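Local coordinates for protein putative phosphatase (PDB 3SD7) that probably hydrolyses phosphate esters as a haloacid dehalogenase-like phosphatase, with a metal ion bound at its presumed active site, at residues Ile128-Phe139 with Tyr152-Leu161. Residues are numbered along the deposited sequence; the frame is centred on the assembly and turned at random.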
loop_
_atom_site.group_PDB
_atom_site.type_symbol
_atom_site.label_atom_id
_atom_site.label_comp_id
_atom_site.label_asym_id
_atom_site.label_seq_id
_atom_site.Cartn_x
_atom_site.Cartn_y
_atom_site.Cartn_z
ATOM N N ILE A 128 1.856 -17.849 -6.919
ATOM C CA ILE A 128 2.477 -17.437 -5.679
ATOM C C ILE A 128 2.191 -15.936 -5.551
ATOM O O ILE A 128 2.504 -15.146 -6.468
ATOM C CB ILE A 128 3.990 -17.671 -5.725
ATOM C CG1 ILE A 128 4.263 -19.172 -5.762
ATOM C CG2 ILE A 128 4.638 -17.055 -4.472
ATOM C CD1 ILE A 128 5.704 -19.519 -6.077
ATOM N N LEU A 129 1.570 -15.572 -4.432
ATOM C CA LEU A 129 1.162 -14.199 -4.172
ATOM C C LEU A 129 2.018 -13.658 -3.027
ATOM O O LEU A 129 2.223 -14.324 -1.985
ATOM C CB LEU A 129 -0.308 -14.151 -3.801
ATOM C CG LEU A 129 -1.263 -14.870 -4.760
ATOM C CD1 LEU A 129 -2.721 -14.683 -4.300
ATOM C CD2 LEU A 129 -1.079 -14.366 -6.192
ATOM N N LEU A 130 2.530 -12.460 -3.233
ATOM C CA LEU A 130 3.382 -11.812 -2.248
ATOM C C LEU A 130 2.921 -10.389 -2.010
ATOM O O LEU A 130 2.345 -9.758 -2.896
ATOM C CB LEU A 130 4.809 -11.762 -2.789
ATOM C CG LEU A 130 5.472 -13.061 -3.284
ATOM C CD1 LEU A 130 6.844 -12.776 -3.963
ATOM C CD2 LEU A 130 5.604 -14.062 -2.159
ATOM N N VAL A 131 3.219 -9.849 -0.831
ATOM C CA VAL A 131 3.001 -8.432 -0.556
ATOM C C VAL A 131 4.350 -7.755 -0.413
ATOM O O VAL A 131 5.219 -8.270 0.298
ATOM C CB VAL A 131 2.143 -8.184 0.707
ATOM C CG1 VAL A 131 2.127 -6.697 1.099
ATOM C CG2 VAL A 131 0.713 -8.682 0.477
ATOM N N ALA A 132 4.533 -6.655 -1.144
ATOM C CA ALA A 132 5.728 -5.826 -1.062
ATOM C C ALA A 132 5.227 -4.396 -0.896
ATOM O O ALA A 132 4.659 -3.812 -1.813
ATOM C CB ALA A 132 6.609 -5.985 -2.331
ATOM N N THR A 133 5.441 -3.841 0.287
ATOM C CA THR A 133 4.889 -2.550 0.653
ATOM C C THR A 133 5.865 -1.722 1.479
ATOM O O THR A 133 6.808 -2.266 2.077
ATOM C CB THR A 133 3.583 -2.774 1.444
ATOM O OG1 THR A 133 2.965 -1.526 1.783
ATOM C CG2 THR A 133 3.821 -3.596 2.739
ATOM N N SER A 134 5.643 -0.408 1.465
ATOM C CA SER A 134 6.398 0.519 2.284
ATOM C C SER A 134 5.751 0.620 3.676
ATOM O O SER A 134 6.373 1.140 4.598
ATOM C CB SER A 134 6.484 1.912 1.618
ATOM O OG SER A 134 7.230 1.875 0.407
ATOM N N LYS A 135 4.522 0.138 3.816
ATOM C CA LYS A 135 3.825 0.139 5.108
ATOM C C LYS A 135 4.592 -0.786 6.046
ATOM O O LYS A 135 5.197 -1.754 5.568
ATOM C CB LYS A 135 2.403 -0.375 4.932
ATOM C CG LYS A 135 1.463 0.046 6.079
ATOM C CD LYS A 135 0.039 -0.339 5.783
ATOM C CE LYS A 135 -0.972 0.331 6.710
ATOM N NZ LYS A 135 -1.448 1.699 6.314
ATOM N N PRO A 136 4.626 -0.489 7.366
ATOM C CA PRO A 136 5.328 -1.422 8.262
ATOM C C PRO A 136 4.768 -2.840 8.165
ATOM O O PRO A 136 3.573 -3.037 8.089
ATOM C CB PRO A 136 5.084 -0.835 9.646
ATOM C CG PRO A 136 4.963 0.631 9.381
ATOM C CD PRO A 136 4.230 0.738 8.082
ATOM N N THR A 137 5.653 -3.821 8.138
ATOM C CA THR A 137 5.241 -5.222 8.030
ATOM C C THR A 137 4.181 -5.598 9.038
ATOM O O THR A 137 3.210 -6.248 8.664
ATOM C CB THR A 137 6.430 -6.133 8.232
ATOM O OG1 THR A 137 7.447 -5.735 7.314
ATOM C CG2 THR A 137 6.050 -7.622 8.011
ATOM N N VAL A 138 4.362 -5.198 10.303
ATOM C CA VAL A 138 3.393 -5.552 11.360
ATOM C C VAL A 138 1.991 -5.054 11.007
ATOM O O VAL A 138 1.008 -5.761 11.221
ATOM C CB VAL A 138 3.791 -5.037 12.753
ATOM C CG1 VAL A 138 3.817 -3.511 12.791
ATOM C CG2 VAL A 138 2.820 -5.578 13.800
ATOM N N PHE A 139 1.897 -3.843 10.470
ATOM C CA PHE A 139 0.602 -3.324 10.066
ATOM C C PHE A 139 0.018 -4.099 8.874
ATOM O O PHE A 139 -1.167 -4.421 8.871
ATOM C CB PHE A 139 0.662 -1.810 9.756
ATOM C CG PHE A 139 1.067 -0.954 10.923
ATOM C CD1 PHE A 139 0.814 -1.346 12.237
ATOM C CD2 PHE A 139 1.603 0.293 10.703
ATOM C CE1 PHE A 139 1.169 -0.524 13.313
ATOM C CE2 PHE A 139 1.943 1.121 11.773
ATOM C CZ PHE A 139 1.733 0.701 13.068
ATOM N N TYR A 152 -3.607 -16.271 1.730
ATOM C CA TYR A 152 -3.318 -16.408 0.284
ATOM C C TYR A 152 -1.908 -15.968 -0.111
ATOM O O TYR A 152 -1.494 -16.206 -1.234
ATOM C CB TYR A 152 -4.345 -15.604 -0.543
ATOM C CG TYR A 152 -5.762 -16.041 -0.229
ATOM C CD1 TYR A 152 -6.140 -17.353 -0.420
ATOM C CD2 TYR A 152 -6.687 -15.160 0.323
ATOM C CE1 TYR A 152 -7.410 -17.795 -0.088
ATOM C CE2 TYR A 152 -7.990 -15.589 0.641
ATOM C CZ TYR A 152 -8.334 -16.911 0.437
ATOM O OH TYR A 152 -9.610 -17.374 0.764
ATOM N N PHE A 153 -1.182 -15.333 0.810
ATOM C CA PHE A 153 0.149 -14.815 0.523
ATOM C C PHE A 153 1.251 -15.672 1.147
ATOM O O PHE A 153 1.206 -15.996 2.333
ATOM C CB PHE A 153 0.282 -13.374 1.032
ATOM C CG PHE A 153 -0.660 -12.430 0.356
ATOM C CD1 PHE A 153 -0.330 -11.891 -0.865
ATOM C CD2 PHE A 153 -1.880 -12.100 0.931
ATOM C CE1 PHE A 153 -1.189 -11.058 -1.522
ATOM C CE2 PHE A 153 -2.756 -11.245 0.265
ATOM C CZ PHE A 153 -2.409 -10.745 -0.965
ATOM N N LYS A 154 2.230 -16.013 0.339
ATOM C CA LYS A 154 3.363 -16.802 0.823
ATOM C C LYS A 154 4.231 -15.997 1.750
ATOM O O LYS A 154 4.628 -16.511 2.803
ATOM C CB LYS A 154 4.169 -17.360 -0.334
ATOM C CG LYS A 154 5.240 -18.342 0.106
ATOM C CD LYS A 154 5.892 -19.054 -1.085
ATOM C CE LYS A 154 6.946 -20.084 -0.646
ATOM N NZ LYS A 154 6.423 -21.218 0.191
ATOM N N TYR A 155 4.565 -14.766 1.342
ATOM C CA TYR A 155 5.397 -13.865 2.129
ATOM C C TYR A 155 4.795 -12.486 2.089
ATOM O O TYR A 155 4.184 -12.072 1.080
ATOM C CB TYR A 155 6.825 -13.815 1.609
ATOM C CG TYR A 155 7.550 -15.129 1.667
ATOM C CD1 TYR A 155 7.800 -15.749 2.871
ATOM C CD2 TYR A 155 7.966 -15.745 0.511
ATOM C CE1 TYR A 155 8.480 -16.970 2.921
ATOM C CE2 TYR A 155 8.619 -16.947 0.533
ATOM C CZ TYR A 155 8.878 -17.561 1.733
ATOM O OH TYR A 155 9.518 -18.773 1.775
ATOM N N ILE A 156 4.982 -11.756 3.184
ATOM C CA ILE A 156 4.490 -10.381 3.331
ATOM C C ILE A 156 5.677 -9.605 3.841
ATOM O O ILE A 156 6.243 -9.948 4.907
ATOM C CB ILE A 156 3.318 -10.303 4.323
ATOM C CG1 ILE A 156 2.081 -11.030 3.767
ATOM C CG2 ILE A 156 2.997 -8.833 4.693
ATOM C CD1 ILE A 156 1.026 -11.398 4.856
ATOM N N ALA A 157 6.094 -8.592 3.070
ATOM C CA ALA A 157 7.240 -7.753 3.374
ATOM C C ALA A 157 6.914 -6.270 3.317
ATOM O O ALA A 157 6.502 -5.752 2.282
ATOM C CB ALA A 157 8.379 -8.037 2.410
ATOM N N GLY A 158 7.107 -5.615 4.457
ATOM C CA GLY A 158 6.955 -4.177 4.601
ATOM C C GLY A 158 8.189 -3.587 5.245
ATOM O O GLY A 158 9.289 -4.170 5.212
ATOM N N SER A 159 8.023 -2.403 5.818
ATOM C CA SER A 159 9.098 -1.729 6.495
ATOM C C SER A 159 9.088 -2.074 7.990
ATOM O O SER A 159 8.191 -2.740 8.500
ATOM C CB SER A 159 8.968 -0.222 6.295
ATOM O OG SER A 159 7.713 0.234 6.731
ATOM N N ASN A 160 10.106 -1.611 8.696
ATOM C CA ASN A 160 10.175 -1.847 10.129
ATOM C C ASN A 160 9.386 -0.769 10.845
ATOM O O ASN A 160 9.298 0.360 10.351
ATOM C CB ASN A 160 11.627 -1.870 10.593
ATOM C CG ASN A 160 12.348 -3.133 10.173
ATOM O OD1 ASN A 160 11.722 -4.124 9.755
ATOM N ND2 ASN A 160 13.673 -3.121 10.301
ATOM N N LEU A 161 8.756 -1.122 11.968
ATOM C CA LEU A 161 8.050 -0.117 12.778
ATOM C C LEU A 161 9.097 0.871 13.273
ATOM O O LEU A 161 10.246 0.483 13.521
ATOM C CB LEU A 161 7.357 -0.743 13.992
ATOM C CG LEU A 161 6.023 -1.453 13.823
ATOM C CD1 LEU A 161 5.669 -2.198 15.117
ATOM C CD2 LEU A 161 4.948 -0.449 13.451
HETATM O O HOH W 1 0.678 -17.519 -2.322
HETATM O O HOH W 2 9.727 -5.988 8.795
HETATM O O HOH W 3 6.569 -3.922 10.791
#
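Val-131 and Phe-153 meet alongside the parallel pairing of strand 128-133 with strand 155-159: CG2 of Val-131 sits over one face of the Phe-153 ring, 3.8 Å from its centroid and 18° off the normal. With CG1 anti to the backbone N (chi1 171°), the other methyl, CG2, is the one that reaches the ring, while Leu-130 N lies in the plane at the ring's edge. Val-131 N donates to Tyr-155 O, and its own O accepts from Ala-157 N at 2.9 Å; Ala-157 O then receives Thr-133 N.

Past Thr-133 the register slips by two residues, a beta bulge, and side chains join the backbone bonding. Ser-159 OG, between its own backbone N and carbonyl carbon, donates a hydrogen bond to Ser-134 O at 2.7 Å, from above the carbonyl plane, while Ser-159 N donates to Lys-135 O at 2.9 Å. Thr-137 N, in the first turn of its helix, reaches Ser-159 O at 2.8 Å, and Thr-137 OG1 accepts from Gly-158 N along a bent path (134°). With no side chain to intervene, Gly-158 CA makes a CA-H...O contact with Lys-135 O at 3.1 Å.

Further out, Leu-119 of helix 115-124 packs on Leu-129 and Phe-153, and Val-171 of helix 168-179 covers Ala-157. Thr-133 OG1 closes an ST turn with Lys-135 N and also bonds Asp-35, while Lys-135 NZ salt-bridges Asp-37, a ligand of the sodium ion. In this beta-alpha-beta unit of the Rossmann-like HAD fold, Ser-159 OG and N hold the Ser-134 and Lys-135 carbonyls, which probably fixes the turn from which Lys-135 reaches Asp-37.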